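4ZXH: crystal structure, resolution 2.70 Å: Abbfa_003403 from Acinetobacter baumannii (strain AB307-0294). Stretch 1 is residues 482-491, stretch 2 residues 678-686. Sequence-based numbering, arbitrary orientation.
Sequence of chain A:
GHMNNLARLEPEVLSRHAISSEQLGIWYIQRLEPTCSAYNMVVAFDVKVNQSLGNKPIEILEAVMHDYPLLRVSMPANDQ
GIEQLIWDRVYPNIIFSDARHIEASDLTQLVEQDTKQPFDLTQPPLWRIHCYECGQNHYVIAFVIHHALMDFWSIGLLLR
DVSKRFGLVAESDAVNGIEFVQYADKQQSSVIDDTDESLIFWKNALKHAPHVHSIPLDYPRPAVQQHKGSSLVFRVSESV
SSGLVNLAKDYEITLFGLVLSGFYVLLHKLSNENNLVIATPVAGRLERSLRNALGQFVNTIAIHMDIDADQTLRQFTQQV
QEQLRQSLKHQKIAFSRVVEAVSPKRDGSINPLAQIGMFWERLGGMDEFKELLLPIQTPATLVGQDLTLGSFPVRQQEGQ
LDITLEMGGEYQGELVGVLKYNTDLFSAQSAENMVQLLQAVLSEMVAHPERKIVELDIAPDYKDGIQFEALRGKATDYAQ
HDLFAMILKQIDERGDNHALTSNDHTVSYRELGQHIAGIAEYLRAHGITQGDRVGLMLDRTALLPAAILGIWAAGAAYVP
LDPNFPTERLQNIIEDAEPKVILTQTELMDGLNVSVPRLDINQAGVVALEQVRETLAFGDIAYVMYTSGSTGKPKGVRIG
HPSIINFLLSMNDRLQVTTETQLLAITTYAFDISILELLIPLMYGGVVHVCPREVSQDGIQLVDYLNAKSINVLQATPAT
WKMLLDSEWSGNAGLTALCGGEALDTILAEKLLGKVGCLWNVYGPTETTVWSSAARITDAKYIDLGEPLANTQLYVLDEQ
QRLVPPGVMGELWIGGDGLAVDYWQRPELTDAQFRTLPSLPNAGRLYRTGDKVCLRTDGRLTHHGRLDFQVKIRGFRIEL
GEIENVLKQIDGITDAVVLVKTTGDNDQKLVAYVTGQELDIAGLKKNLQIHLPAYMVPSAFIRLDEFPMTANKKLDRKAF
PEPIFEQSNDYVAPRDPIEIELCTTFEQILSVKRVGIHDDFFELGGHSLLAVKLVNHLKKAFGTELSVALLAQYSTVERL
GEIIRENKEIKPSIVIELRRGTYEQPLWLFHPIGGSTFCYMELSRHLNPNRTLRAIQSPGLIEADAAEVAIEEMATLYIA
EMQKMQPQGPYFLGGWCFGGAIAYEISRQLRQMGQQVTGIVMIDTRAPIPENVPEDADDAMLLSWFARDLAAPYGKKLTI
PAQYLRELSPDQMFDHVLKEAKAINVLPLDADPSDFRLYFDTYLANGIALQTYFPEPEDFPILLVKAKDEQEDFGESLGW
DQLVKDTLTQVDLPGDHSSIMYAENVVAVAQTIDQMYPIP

Stretch 1 (482-491) DLFAMILKQI
Stretch 2, residues 678-686: LLIPLMYGG

Residues 483-491 form a regular α-helix, with phi/psi near -60/-43, Ile 487 being at -74/-39, and i to i+4 bonds from Met 486 N to Asp 482 O (3.3 Å) through Ile 491 N to Ile 487 O (2.9 Å). Asp 482 caps it: with chi1 t, its OD1 accepts from Ala 485 N at 3.1 Å and an angle of 171°. The second stretch enters as helix; Leu 679 sits at -117/-47, and 680-683 then keep helical phi/psi without the regular bonding, before the chain turns at Tyr 684 (-128/-1) and Gly 685 (103/2). There Pro 681 O accepts from Tyr 684 N (2.9 Å) and Gly 686 N (3.0 Å), and weakly from Gly 685 N (2.9 Å).

Both chains advance in the same general sense, since CA of Ile 487 lies 5.0 Å from CA of Met 683 and CA of Gln 490 lies 5.6 Å from CA of Gly 685. No hydrogen bond crosses the 440 Å² contact; it is mainly apolar packing.

Met 683 (m, t, chi3 50°) is the hub. Its CG lies 3.6 Å from Leu 483 CD1, while its CE reaches 4.1 Å from Met 486 CE. Leu 483 (t, p) leaves its backbone sideways, but its end comes nearer, also bringing CD2 to 4.3 Å from Leu 679 CD1 (Leu 679 is m, t). Ile 487 (m, t) points sideways, and its CG1 lies 4.2 Å from Met 683 CG. Met 486 (m, t, chi3 70°) points toward the partner; its CE also lies obliquely by the Tyr 684 ring, 4.2 Å from CZ, although that tyrosine (chi1 m, chi2 -76°) starts away.

Gln 490 (m, m, chi3 -41°) folds over the turn's backbone: CG sits 3.3 Å from Leu 682 O and 3.2 Å from Met 683 O. Its OE1 is 3.4 Å from Gly 685 N, but the angle is too poor for a bond. An ideal CB on Gly 685 would clash with Gln 490 OE1 at 3.0 Å; at 103/2 it would also be jammed against the carbonyl O of Tyr 684, which by itself calls for glycine.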

# COMPACT_ATOMS: atom_id res chain seq x y z
N ASP A 482 7.15 26.00 45.62
CA ASP A 482 8.46 25.77 46.21
C ASP A 482 8.74 24.28 46.35
O ASP A 482 8.31 23.65 47.31
CB ASP A 482 8.54 26.46 47.57
CG ASP A 482 9.90 26.35 48.20
OD1 ASP A 482 10.69 25.51 47.75
OD2 ASP A 482 10.17 27.13 49.17
N LEU A 483 9.47 23.73 45.39
CA LEU A 483 9.79 22.31 45.39
C LEU A 483 10.52 21.88 46.66
O LEU A 483 10.19 20.84 47.22
CB LEU A 483 10.62 21.96 44.16
CG LEU A 483 11.11 20.53 44.06
CD1 LEU A 483 9.95 19.56 44.18
CD2 LEU A 483 11.82 20.33 42.74
N PHE A 484 11.48 22.68 47.11
CA PHE A 484 12.31 22.31 48.26
C PHE A 484 11.48 22.16 49.52
O PHE A 484 11.63 21.21 50.28
CB PHE A 484 13.41 23.35 48.48
CG PHE A 484 14.53 22.87 49.36
CD1 PHE A 484 14.90 21.54 49.39
CD2 PHE A 484 15.23 23.77 50.16
CE1 PHE A 484 15.95 21.10 50.19
CE2 PHE A 484 16.28 23.35 50.96
CZ PHE A 484 16.64 22.01 50.97
N ALA A 485 10.61 23.14 49.75
CA ALA A 485 9.76 23.15 50.93
C ALA A 485 8.88 21.91 50.97
O ALA A 485 8.68 21.32 52.03
CB ALA A 485 8.91 24.41 50.95
N MET A 486 8.37 21.50 49.81
CA MET A 486 7.56 20.30 49.71
C MET A 486 8.31 19.06 50.16
O MET A 486 7.77 18.21 50.87
CB MET A 486 7.07 20.11 48.27
CG MET A 486 6.10 21.16 47.77
SD MET A 486 5.38 20.64 46.20
CE MET A 486 4.35 19.28 46.76
N ILE A 487 9.57 18.95 49.73
CA ILE A 487 10.39 17.79 50.08
C ILE A 487 10.82 17.83 51.54
O ILE A 487 10.83 16.81 52.22
CB ILE A 487 11.62 17.68 49.16
CG1 ILE A 487 11.16 17.39 47.73
CG2 ILE A 487 12.52 16.55 49.61
CD1 ILE A 487 12.27 17.08 46.78
N LEU A 488 11.16 19.02 52.03
CA LEU A 488 11.46 19.16 53.45
C LEU A 488 10.27 18.73 54.34
O LEU A 488 10.47 18.05 55.34
CB LEU A 488 11.86 20.60 53.76
CG LEU A 488 13.27 21.00 53.33
CD1 LEU A 488 13.58 22.42 53.74
CD2 LEU A 488 14.28 20.05 53.92
N LYS A 489 9.06 19.14 53.97
CA LYS A 489 7.86 18.73 54.70
C LYS A 489 7.77 17.21 54.78
O LYS A 489 7.56 16.64 55.86
CB LYS A 489 6.60 19.31 54.06
CG LYS A 489 5.30 19.00 54.82
N GLN A 490 7.97 16.55 53.64
CA GLN A 490 7.94 15.09 53.60
C GLN A 490 9.04 14.46 54.46
O GLN A 490 8.81 13.44 55.10
CB GLN A 490 8.06 14.60 52.15
CG GLN A 490 6.87 14.99 51.29
CD GLN A 490 5.54 14.60 51.91
OE1 GLN A 490 5.39 13.51 52.48
NE2 GLN A 490 4.58 15.51 51.84
N ILE A 491 10.21 15.07 54.49
CA ILE A 491 11.26 14.60 55.39
C ILE A 491 10.84 14.73 56.87
O ILE A 491 10.96 13.77 57.64
CB ILE A 491 12.57 15.36 55.16
CG1 ILE A 491 13.17 14.94 53.81
CG2 ILE A 491 13.55 15.09 56.27
CD1 ILE A 491 14.43 15.67 53.44
N LEU A 678 13.05 10.38 39.77
CA LEU A 678 13.88 10.52 40.96
C LEU A 678 13.27 11.44 42.03
O LEU A 678 13.69 11.42 43.18
CB LEU A 678 15.27 11.02 40.56
CG LEU A 678 16.04 10.10 39.60
CD1 LEU A 678 17.32 10.78 39.06
CD2 LEU A 678 16.38 8.73 40.24
N LEU A 679 12.27 12.24 41.67
CA LEU A 679 11.78 13.25 42.60
C LEU A 679 10.34 13.07 43.04
O LEU A 679 10.03 13.16 44.22
CB LEU A 679 11.92 14.64 41.99
CG LEU A 679 13.34 15.14 41.77
CD1 LEU A 679 13.31 16.58 41.27
CD2 LEU A 679 14.15 15.01 43.05
N ILE A 680 9.44 12.83 42.10
CA ILE A 680 8.03 13.00 42.42
C ILE A 680 7.48 12.11 43.55
O ILE A 680 6.52 12.51 44.21
CB ILE A 680 7.12 12.84 41.16
CG1 ILE A 680 5.81 13.61 41.37
CG2 ILE A 680 6.87 11.38 40.83
CD1 ILE A 680 4.87 13.60 40.19
N PRO A 681 8.09 10.92 43.82
CA PRO A 681 7.49 10.30 45.00
C PRO A 681 7.98 10.97 46.27
O PRO A 681 7.27 10.97 47.28
CB PRO A 681 7.98 8.84 44.93
CG PRO A 681 8.52 8.66 43.55
CD PRO A 681 9.04 10.01 43.15
N LEU A 682 9.18 11.55 46.23
CA LEU A 682 9.73 12.23 47.40
C LEU A 682 8.89 13.45 47.78
O LEU A 682 8.80 13.79 48.95
CB LEU A 682 11.17 12.65 47.16
CG LEU A 682 12.16 11.53 46.89
CD1 LEU A 682 13.52 12.15 46.61
CD2 LEU A 682 12.23 10.58 48.07
N MET A 683 8.28 14.10 46.80
CA MET A 683 7.35 15.19 47.08
C MET A 683 6.11 14.74 47.88
O MET A 683 5.41 15.58 48.48
CB MET A 683 6.89 15.86 45.77
CG MET A 683 7.95 16.68 45.04
SD MET A 683 7.56 16.99 43.29
CE MET A 683 5.89 17.62 43.38
N TYR A 684 5.82 13.44 47.90
CA TYR A 684 4.56 13.01 48.51
C TYR A 684 4.68 11.91 49.57
O TYR A 684 3.67 11.51 50.17
CB TYR A 684 3.59 12.59 47.39
CG TYR A 684 3.22 13.76 46.52
CD1 TYR A 684 2.31 14.72 46.96
CD2 TYR A 684 3.81 13.95 45.27
CE1 TYR A 684 1.97 15.81 46.20
CE2 TYR A 684 3.48 15.06 44.48
CZ TYR A 684 2.55 15.98 44.97
OH TYR A 684 2.20 17.08 44.23
N GLY A 685 5.90 11.45 49.83
CA GLY A 685 6.15 10.52 50.92
C GLY A 685 6.34 9.07 50.50
O GLY A 685 6.51 8.18 51.35
N GLY A 686 6.30 8.84 49.19
CA GLY A 686 6.50 7.51 48.64
C GLY A 686 7.95 7.07 48.54
O GLY A 686 8.83 7.71 49.11